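Side-chain contact in probable low molecular weight protein-tyrosine-phosphatase AmsI (Erwinia amylovora, PDB 4D74), which probably acts as a tyrosine phosphatase, hydrolysing phosphotyrosine in proteins, and may be required for production of the virulence exopolysaccharide amylovoran: residues 97-102 and 114-119. The protein carries 1 engineered substitution. Residues are numbered along the deposited sequence; the frame is centred on the assembly and turned at random.
Sequences DMCRDS and DLVCRI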
ATOM      1  N   ASP A  97       4.272  23.047   5.148  1.00 21.85           N
ATOM      2  CA  ASP A  97       5.348  22.793   6.087  1.00 23.70           C
ATOM      3  C   ASP A  97       5.160  21.524   6.898  1.00 22.93           C
ATOM      4  O   ASP A  97       6.114  20.790   7.100  1.00 23.01           O
ATOM      5  CB  ASP A  97       5.519  23.967   7.076  1.00 25.92           C
ATOM      6  CG  ASP A  97       5.920  25.259   6.405  1.00 30.40           C
ATOM      7  OD1 ASP A  97       6.458  25.222   5.273  1.00 34.96           O
ATOM      8  OD2 ASP A  97       5.699  26.338   7.032  1.00 31.04           O
ATOM      9  N   MET A  98       3.942  21.264   7.407  1.00 19.71           N
ATOM     10  CA  MET A  98       3.702  20.037   8.175  1.00 20.87           C
ATOM     11  C   MET A  98       3.982  18.828   7.289  1.00 19.85           C
ATOM     12  O   MET A  98       4.541  17.823   7.747  1.00 20.31           O
ATOM     13  CB  MET A  98       2.250  19.936   8.658  1.00 21.42           C
ATOM     14  CG  MET A  98       1.889  20.874   9.765  1.00 23.73           C
ATOM     15  SD  MET A  98       0.093  20.732  10.021  1.00 25.91           S
ATOM     16  CE  MET A  98      -0.035  22.226  10.981  1.00 28.50           C
ATOM     17  N   CYS A  99       3.578  18.930   6.037  1.00 19.83           N
ATOM     18  CA  CYS A  99       3.774  17.812   5.093  1.00 20.71           C
ATOM     19  C   CYS A  99       5.253  17.551   4.885  1.00 22.27           C
ATOM     20  O   CYS A  99       5.719  16.406   4.902  1.00 20.91           O
ATOM     21  CB  CYS A  99       3.108  18.108   3.753  1.00 19.04           C
ATOM     22  SG  CYS A  99       1.307  18.137   3.808  1.00 22.58           S
ATOM     23  N   ARG A 100       6.012  18.631   4.660  1.00 22.98           N
ATOM     24  CA  ARG A 100       7.454  18.487   4.473  1.00 22.85           C
ATOM     25  C   ARG A 100       8.154  17.882   5.689  1.00 22.02           C
ATOM     26  O   ARG A 100       9.005  16.984   5.574  1.00 23.97           O
ATOM     27  CB  ARG A 100       8.053  19.857   4.164  1.00 26.04           C
ATOM     28  CG  ARG A 100       9.516  19.794   3.789  1.00 30.58           C
ATOM     29  CD  ARG A 100      10.044  21.165   3.431  1.00 35.28           C
ATOM     30  NE  ARG A 100       9.973  21.992   4.625  1.00 42.88           N
ATOM     31  CZ  ARG A 100       9.064  22.933   4.865  1.00 46.07           C
ATOM     32  NH1 ARG A 100       8.120  23.240   3.967  1.00 50.66           N
ATOM     33  NH2 ARG A 100       9.109  23.569   6.028  1.00 45.80           N
ATOM     34  N   ASP A 101       7.770  18.316   6.871  1.00 22.03           N
ATOM     35  CA  ASP A 101       8.447  17.942   8.106  1.00 23.61           C
ATOM     36  C   ASP A 101       8.142  16.494   8.543  1.00 23.75           C
ATOM     37  O   ASP A 101       8.891  15.913   9.283  1.00 26.31           O
ATOM     38  CB  ASP A 101       8.042  18.845   9.265  1.00 24.90           C
ATOM     39  CG  ASP A 101       8.520  20.314   9.109  1.00 30.82           C
ATOM     40  OD1 ASP A 101       9.248  20.647   8.145  1.00 35.07           O
ATOM     41  OD2 ASP A 101       8.098  21.128   9.968  1.00 37.64           O
ATOM     42  N   SER A 102       7.027  15.916   8.086  1.00 21.44           N
ATOM     43  CA  SER A 102       6.651  14.589   8.541  1.00 21.17           C
ATOM     44  C   SER A 102       7.320  13.522   7.706  1.00 19.82           C
ATOM     45  O   SER A 102       7.366  13.647   6.508  1.00 23.25           O
ATOM     46  CB  SER A 102       5.135  14.421   8.375  1.00 22.50           C
ATOM     47  OG  SER A 102       4.471  15.480   9.051  1.00 28.17           O
ATOM     48  N   ASP A 114      -4.511  12.803  -3.177  1.00 21.73           N
ATOM     49  CA  ASP A 114      -4.419  13.938  -4.084  1.00 24.01           C
ATOM     50  C   ASP A 114      -4.656  15.240  -3.350  1.00 22.28           C
ATOM     51  O   ASP A 114      -4.070  16.254  -3.719  1.00 26.03           O
ATOM     52  CB  ASP A 114      -5.409  13.789  -5.249  1.00 26.58           C
ATOM     53  CG  ASP A 114      -4.893  12.837  -6.342  1.00 30.26           C
ATOM     54  OD1 ASP A 114      -3.705  12.454  -6.341  1.00 32.83           O
ATOM     55  OD2 ASP A 114      -5.697  12.459  -7.227  1.00 36.15           O
ATOM     56  N   LEU A 115      -5.505  15.221  -2.330  1.00 20.97           N
ATOM     57  CA  LEU A 115      -5.806  16.457  -1.559  1.00 21.18           C
ATOM     58  C   LEU A 115      -4.575  16.911  -0.783  1.00 21.36           C
ATOM     59  O   LEU A 115      -4.206  18.108  -0.761  1.00 22.75           O
ATOM     60  CB  LEU A 115      -7.011  16.266  -0.624  1.00 21.94           C
ATOM     61  CG  LEU A 115      -8.306  15.789  -1.291  1.00 23.41           C
ATOM     62  CD1 LEU A 115      -9.428  15.628  -0.281  1.00 25.08           C
ATOM     63  CD2 LEU A 115      -8.654  16.746  -2.417  1.00 25.01           C
ATOM     64  N   VAL A 116      -3.863  15.971  -0.206  1.00 18.91           N
ATOM     65  CA  VAL A 116      -2.597  16.297   0.464  1.00 18.49           C
ATOM     66  C   VAL A 116      -1.573  16.846  -0.520  1.00 21.01           C
ATOM     67  O   VAL A 116      -0.857  17.823  -0.224  1.00 21.98           O
ATOM     68  CB  VAL A 116      -2.015  15.060   1.186  1.00 18.36           C
ATOM     69  CG1 VAL A 116      -0.569  15.291   1.638  1.00 19.09           C
ATOM     70  CG2 VAL A 116      -2.886  14.707   2.394  1.00 17.94           C
ATOM     71  N   CYS A 117      -1.515  16.247  -1.702  1.00 22.00           N
ATOM     72  CA  CYS A 117      -0.566  16.652  -2.721  1.00 24.98           C
ATOM     73  C   CYS A 117      -0.882  18.050  -3.327  1.00 27.66           C
ATOM     74  O   CYS A 117       0.034  18.749  -3.786  1.00 28.51           O
ATOM     75  CB  CYS A 117      -0.424  15.550  -3.764  1.00 24.88           C
ATOM     76  SG  CYS A 117       0.385  14.093  -3.099  1.00 28.59           S
ATOM     77  N   ARG A 118      -2.130  18.477  -3.261  1.00 27.85           N
ATOM     78  CA  ARG A 118      -2.463  19.861  -3.614  1.00 32.55           C
ATOM     79  C   ARG A 118      -1.880  20.855  -2.619  1.00 31.29           C
ATOM     80  O   ARG A 118      -1.467  21.936  -3.009  1.00 31.03           O
ATOM     81  CB  ARG A 118      -3.968  20.050  -3.748  1.00 36.82           C
ATOM     82  CG  ARG A 118      -4.523  19.362  -4.994  1.00 44.00           C
ATOM     83  CD  ARG A 118      -5.900  19.872  -5.384  1.00 49.26           C
ATOM     84  NE  ARG A 118      -5.827  21.223  -5.966  1.00 57.85           N
ATOM     85  CZ  ARG A 118      -6.342  22.349  -5.444  1.00 65.18           C
ATOM     86  NH1 ARG A 118      -7.032  22.358  -4.298  1.00 67.99           N
ATOM     87  NH2 ARG A 118      -6.176  23.497  -6.095  1.00 67.98           N
ATOM     88  N   ILE A 119      -1.873  20.511  -1.333  1.00 26.85           N
ATOM     89  CA  ILE A 119      -1.206  21.344  -0.317  1.00 27.05           C
ATOM     90  C   ILE A 119       0.327  21.306  -0.455  1.00 26.68           C
ATOM     91  O   ILE A 119       1.010  22.356  -0.377  1.00 26.68           O
ATOM     92  CB  ILE A 119      -1.686  20.974   1.104  1.00 27.15           C
ATOM     93  CG1 ILE A 119      -3.179  21.328   1.211  1.00 29.59           C
ATOM     94  CG2 ILE A 119      -0.833  21.692   2.147  1.00 26.84           C
ATOM     95  CD1 ILE A 119      -3.868  21.087   2.533  1.00 31.85           C
TER
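No flat group enters the seam where Cys99 meets Val116 and Ile119, between two helices of the low molecular weight phosphotyrosine protein phosphatase fold; the guanidinium of Arg100 belongs to the outer side of helix 96-101. At its edge, in plane, lies Asp97 OD1, 2.9 Å from Arg100 NH1 in a salt bridge with an N-H...O angle of 157°. Over one face, displaced from its middle, lies the backbone O of Asp97; Asp101 OD1 is on that same side, with no N-H aimed at it, and adds only a long charge pairing with Arg100 NH2. The fold is built on a four-stranded parallel sheet: helix 96-101 precedes strand 104-107, and helix 111-119 forms the beta-alpha-beta connection from that strand to 127-129. Cys99 also packs on Ile105 and Val116 on Val107, so both helices rest on strand 104-107. Val116 further touches Val34, and its side chain is about 9 Å from that of Cys35, the probable nucleophile. The contact is small, 92 Å² in all, and apolar. Where helix 96-101 ends, Ser102 OG donates to Met98 O at 2.7 Å, and Lys126 NZ hydrogen-bonds to the carbonyl oxygens of Cys99 and Ser102. With CG1 anti to the backbone N (chi1 168°), Val116 presents that methyl to Cys99 SG at 4.0 Å; the same sulfur reaches Ile119 CG2 more loosely, at 4.5 Å.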